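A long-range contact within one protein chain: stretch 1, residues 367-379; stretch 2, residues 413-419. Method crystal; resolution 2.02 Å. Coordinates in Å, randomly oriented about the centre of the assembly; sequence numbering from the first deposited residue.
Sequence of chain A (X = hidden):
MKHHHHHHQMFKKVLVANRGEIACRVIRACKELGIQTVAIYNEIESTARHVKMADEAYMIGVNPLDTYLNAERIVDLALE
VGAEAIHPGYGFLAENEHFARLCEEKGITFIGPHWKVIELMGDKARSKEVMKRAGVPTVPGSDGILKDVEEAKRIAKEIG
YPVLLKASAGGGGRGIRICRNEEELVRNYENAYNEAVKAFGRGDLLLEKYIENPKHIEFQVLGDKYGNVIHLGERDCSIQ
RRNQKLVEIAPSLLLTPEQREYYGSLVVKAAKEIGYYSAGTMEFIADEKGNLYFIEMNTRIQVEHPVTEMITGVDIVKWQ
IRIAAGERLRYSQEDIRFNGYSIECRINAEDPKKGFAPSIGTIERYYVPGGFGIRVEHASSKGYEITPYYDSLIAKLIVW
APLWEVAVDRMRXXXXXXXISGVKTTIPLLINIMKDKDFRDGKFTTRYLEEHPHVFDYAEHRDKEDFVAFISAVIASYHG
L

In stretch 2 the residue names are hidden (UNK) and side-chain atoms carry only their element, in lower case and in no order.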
# COMPACT_ATOMS: atom_id res chain seq x y z
N TYR A 367 -4.53 7.09 -12.86
CA TYR A 367 -4.65 5.74 -12.34
C TYR A 367 -3.53 5.53 -11.34
O TYR A 367 -2.36 5.69 -11.68
CB TYR A 367 -4.55 4.68 -13.43
CG TYR A 367 -4.41 3.28 -12.85
CD1 TYR A 367 -5.52 2.56 -12.41
CD2 TYR A 367 -3.15 2.68 -12.70
CE1 TYR A 367 -5.38 1.25 -11.88
CE2 TYR A 367 -2.99 1.43 -12.17
CZ TYR A 367 -4.11 0.73 -11.73
OH TYR A 367 -3.90 -0.54 -11.24
N VAL A 368 -3.90 5.15 -10.11
CA VAL A 368 -2.97 4.94 -9.01
C VAL A 368 -2.54 3.47 -8.94
O VAL A 368 -3.40 2.58 -8.79
CB VAL A 368 -3.65 5.37 -7.70
CG1 VAL A 368 -2.74 5.15 -6.53
CG2 VAL A 368 -4.04 6.81 -7.76
N PRO A 369 -1.26 3.15 -8.96
CA PRO A 369 -0.86 1.74 -8.83
C PRO A 369 -1.04 1.24 -7.40
O PRO A 369 -1.02 2.00 -6.44
CB PRO A 369 0.61 1.75 -9.24
CG PRO A 369 1.09 3.07 -8.75
CD PRO A 369 -0.07 4.04 -8.99
N GLY A 370 -1.21 -0.08 -7.28
CA GLY A 370 -1.27 -0.72 -5.97
C GLY A 370 -0.69 -2.12 -6.07
O GLY A 370 -0.60 -2.70 -7.15
N GLY A 371 -0.25 -2.63 -4.92
CA GLY A 371 0.18 -4.00 -4.85
C GLY A 371 0.98 -4.29 -3.59
O GLY A 371 1.08 -3.47 -2.66
N PHE A 372 1.55 -5.49 -3.60
CA PHE A 372 2.41 -5.95 -2.52
C PHE A 372 3.59 -4.99 -2.42
O PHE A 372 4.26 -4.71 -3.42
CB PHE A 372 2.86 -7.39 -2.85
CG PHE A 372 3.78 -8.02 -1.84
CD1 PHE A 372 5.12 -7.62 -1.72
CD2 PHE A 372 3.33 -9.04 -1.03
CE1 PHE A 372 5.97 -8.21 -0.77
CE2 PHE A 372 4.17 -9.65 -0.08
CZ PHE A 372 5.48 -9.23 0.05
N GLY A 373 3.80 -4.43 -1.23
CA GLY A 373 4.90 -3.52 -1.00
C GLY A 373 4.77 -2.13 -1.59
O GLY A 373 5.77 -1.40 -1.62
N ILE A 374 3.58 -1.71 -1.99
CA ILE A 374 3.37 -0.39 -2.56
C ILE A 374 2.44 0.43 -1.65
O ILE A 374 1.38 -0.05 -1.23
CB ILE A 374 2.82 -0.52 -3.99
CG1 ILE A 374 3.84 -1.12 -4.97
CG2 ILE A 374 2.35 0.81 -4.51
CD1 ILE A 374 3.22 -1.51 -6.34
N ARG A 375 2.84 1.66 -1.37
CA ARG A 375 2.01 2.61 -0.64
C ARG A 375 1.95 3.89 -1.45
O ARG A 375 2.95 4.32 -2.03
CB ARG A 375 2.59 2.85 0.78
CG ARG A 375 2.05 3.99 1.59
CD ARG A 375 2.77 4.04 2.93
NE ARG A 375 2.42 5.21 3.70
CZ ARG A 375 2.90 5.48 4.89
NH1 ARG A 375 3.78 4.66 5.49
NH2 ARG A 375 2.50 6.58 5.48
N VAL A 376 0.79 4.50 -1.48
CA VAL A 376 0.60 5.74 -2.21
C VAL A 376 0.04 6.77 -1.25
O VAL A 376 -0.95 6.49 -0.57
CB VAL A 376 -0.35 5.58 -3.41
CG1 VAL A 376 -0.47 6.95 -4.14
CG2 VAL A 376 0.18 4.54 -4.35
N GLU A 377 0.67 7.94 -1.21
CA GLU A 377 0.18 9.10 -0.46
C GLU A 377 -0.23 10.16 -1.49
O GLU A 377 0.60 10.69 -2.23
CB GLU A 377 1.24 9.65 0.49
CG GLU A 377 1.71 8.63 1.53
CD GLU A 377 0.78 8.49 2.77
OE1 GLU A 377 -0.05 9.41 3.09
OE2 GLU A 377 0.91 7.44 3.43
N HIS A 378 -1.53 10.47 -1.55
CA HIS A 378 -1.96 11.34 -2.63
C HIS A 378 -3.30 11.98 -2.28
O HIS A 378 -4.06 11.50 -1.42
CB HIS A 378 -2.03 10.55 -3.96
CG HIS A 378 -3.25 9.71 -4.10
ND1 HIS A 378 -4.07 9.76 -5.22
CD2 HIS A 378 -3.84 8.84 -3.24
CE1 HIS A 378 -5.11 8.96 -5.03
NE2 HIS A 378 -4.98 8.38 -3.84
N ALA A 379 -3.59 13.09 -2.95
CA ALA A 379 -4.86 13.75 -2.72
C ALA A 379 -5.55 14.11 -4.02
O ALA A 379 -6.32 15.07 -4.08
CB ALA A 379 -4.68 15.01 -1.86
N UNK A 413 8.63 -0.45 -11.57
CA UNK A 413 7.40 -1.05 -12.07
C UNK A 413 6.15 -0.31 -11.63
O UNK A 413 5.15 -0.28 -12.35
o UNK A 413 8.32 -3.27 -12.18
c UNK A 413 7.29 -2.51 -11.61
N UNK A 414 6.15 0.19 -10.40
CA UNK A 414 5.05 1.02 -9.93
C UNK A 414 4.97 2.30 -10.74
O UNK A 414 3.90 2.66 -11.26
c UNK A 414 5.23 1.32 -8.44
N UNK A 415 6.11 2.95 -10.96
CA UNK A 415 6.15 4.21 -11.72
C UNK A 415 5.67 4.02 -13.17
O UNK A 415 4.99 4.89 -13.74
c UNK A 415 7.51 6.73 -10.23
c UNK A 415 8.17 5.37 -10.48
c UNK A 415 9.68 5.50 -10.61
c UNK A 415 7.57 4.74 -11.72
N UNK A 416 6.08 2.93 -13.79
CA UNK A 416 5.68 2.66 -15.17
C UNK A 416 4.18 2.45 -15.29
O UNK A 416 3.63 2.60 -16.38
c UNK A 416 7.88 1.75 -16.12
o UNK A 416 9.83 0.53 -16.76
c UNK A 416 6.45 1.45 -15.66
o UNK A 416 8.24 -0.60 -15.81
c UNK A 416 8.70 0.47 -16.27
N UNK A 417 3.50 2.15 -14.20
CA UNK A 417 2.05 1.96 -14.28
C UNK A 417 1.24 3.13 -13.71
O UNK A 417 0.01 3.11 -13.80
c UNK A 417 2.44 -0.50 -14.11
c UNK A 417 1.64 0.66 -13.58
o UNK A 417 1.82 0.77 -12.17
N UNK A 418 1.90 4.16 -13.21
CA UNK A 418 1.22 5.32 -12.66
C UNK A 418 0.88 6.27 -13.81
O UNK A 418 1.75 6.97 -14.33
c UNK A 418 1.41 6.81 -10.54
c UNK A 418 1.95 6.89 -9.26
c UNK A 418 1.36 7.63 -8.26
c UNK A 418 2.12 6.00 -11.62
c UNK A 418 -0.43 8.18 -9.75
c UNK A 418 0.17 8.28 -8.49
c UNK A 418 0.21 7.46 -10.77
o UNK A 418 -0.42 8.99 -7.45
N UNK A 419 -0.41 6.33 -14.17
CA UNK A 419 -0.86 7.14 -15.30
C UNK A 419 -1.36 8.49 -14.79
O UNK A 419 -2.28 8.54 -13.96
c UNK A 419 -3.30 6.64 -18.32
o UNK A 419 -3.37 7.07 -19.51
o UNK A 419 -3.98 5.70 -17.90
c UNK A 419 -1.98 6.46 -16.10
c UNK A 419 -2.38 7.32 -17.35

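Position 413 has two side-chain atoms, one carbon followed by one oxygen. Its side chain does not touch stretch 1, and its hydroxyl is hydrogen-bonded elsewhere in the structure. This is Ser413, in the helix.

Position 414 has a single side-chain carbon, its CB, and the CA-to-CB bond is directed toward stretch 1. CB of position 414 lies 4.1 Å from CD1 of Ile374, an apolar contact. One carbon and nothing more makes this Ala414.

Position 415 has four carbons, forked at the second. The CA-to-CB bond points away from stretch 1, and the side chain touches none of it. A fork at the second carbon, with no oxygen or nitrogen, identifies Leu415.

Position 416 has three carbons in a row, the third carrying two oxygens. This carboxylate makes no contact with stretch 1. The residue is Glu416.

Position 417 has one carbon that carries an oxygen and a second carbon. The oxygen of position 417 is 3.3 Å from CB of Pro369. Branching at CB with one hydroxyl means Thr417. OG1 of Thr417 donates a hydrogen bond to O of Ala414, 3.0 Å away. N of Thr417 also donates a hydrogen bond to O of Ala414, at 3.0 Å, so one carbonyl takes both.

Position 418 has one carbon, then a ring of six carbons bearing one oxygen. The ring lies against Pro369 and Val368, and the oxygen of position 418 is 3.9 Å from CG1 of Val376 and 4.1 Å from CB of His378. A phenol ring gives Tyr418. CD of Pro369 sits 3.6 Å from the centroid of the Tyr418 ring and 19° off its normal, a CH-pi contact over the face. CA of Val368 lies over a face too, 4.2 Å from CE1 of Tyr418.

Position 419 has three carbons, the third carrying two oxygens. CB of position 419 is 4.1 Å from CB of Tyr367, and both side chains lie on the same face of the sheet. The residue is Glu419, with OE2 hydrogen-bonded elsewhere in the structure.

The contact joins a backbone clamp to apolar packing. Tyr367 and Glu419 form an antiparallel pair: N of Tyr367 donates to O of Glu419 at 2.9 Å, and N of Glu419 donates to O of Tyr367 at 3.2 Å. Next to this pair, Pro369 packs against both Thr417 and the Tyr418 ring. Ile374 meets the helix at Ala414, where the single-carbon side chain faces it. Together the stretches bury 410 Å², counting both sides.

Stretch 2 (413-419) SALETYE
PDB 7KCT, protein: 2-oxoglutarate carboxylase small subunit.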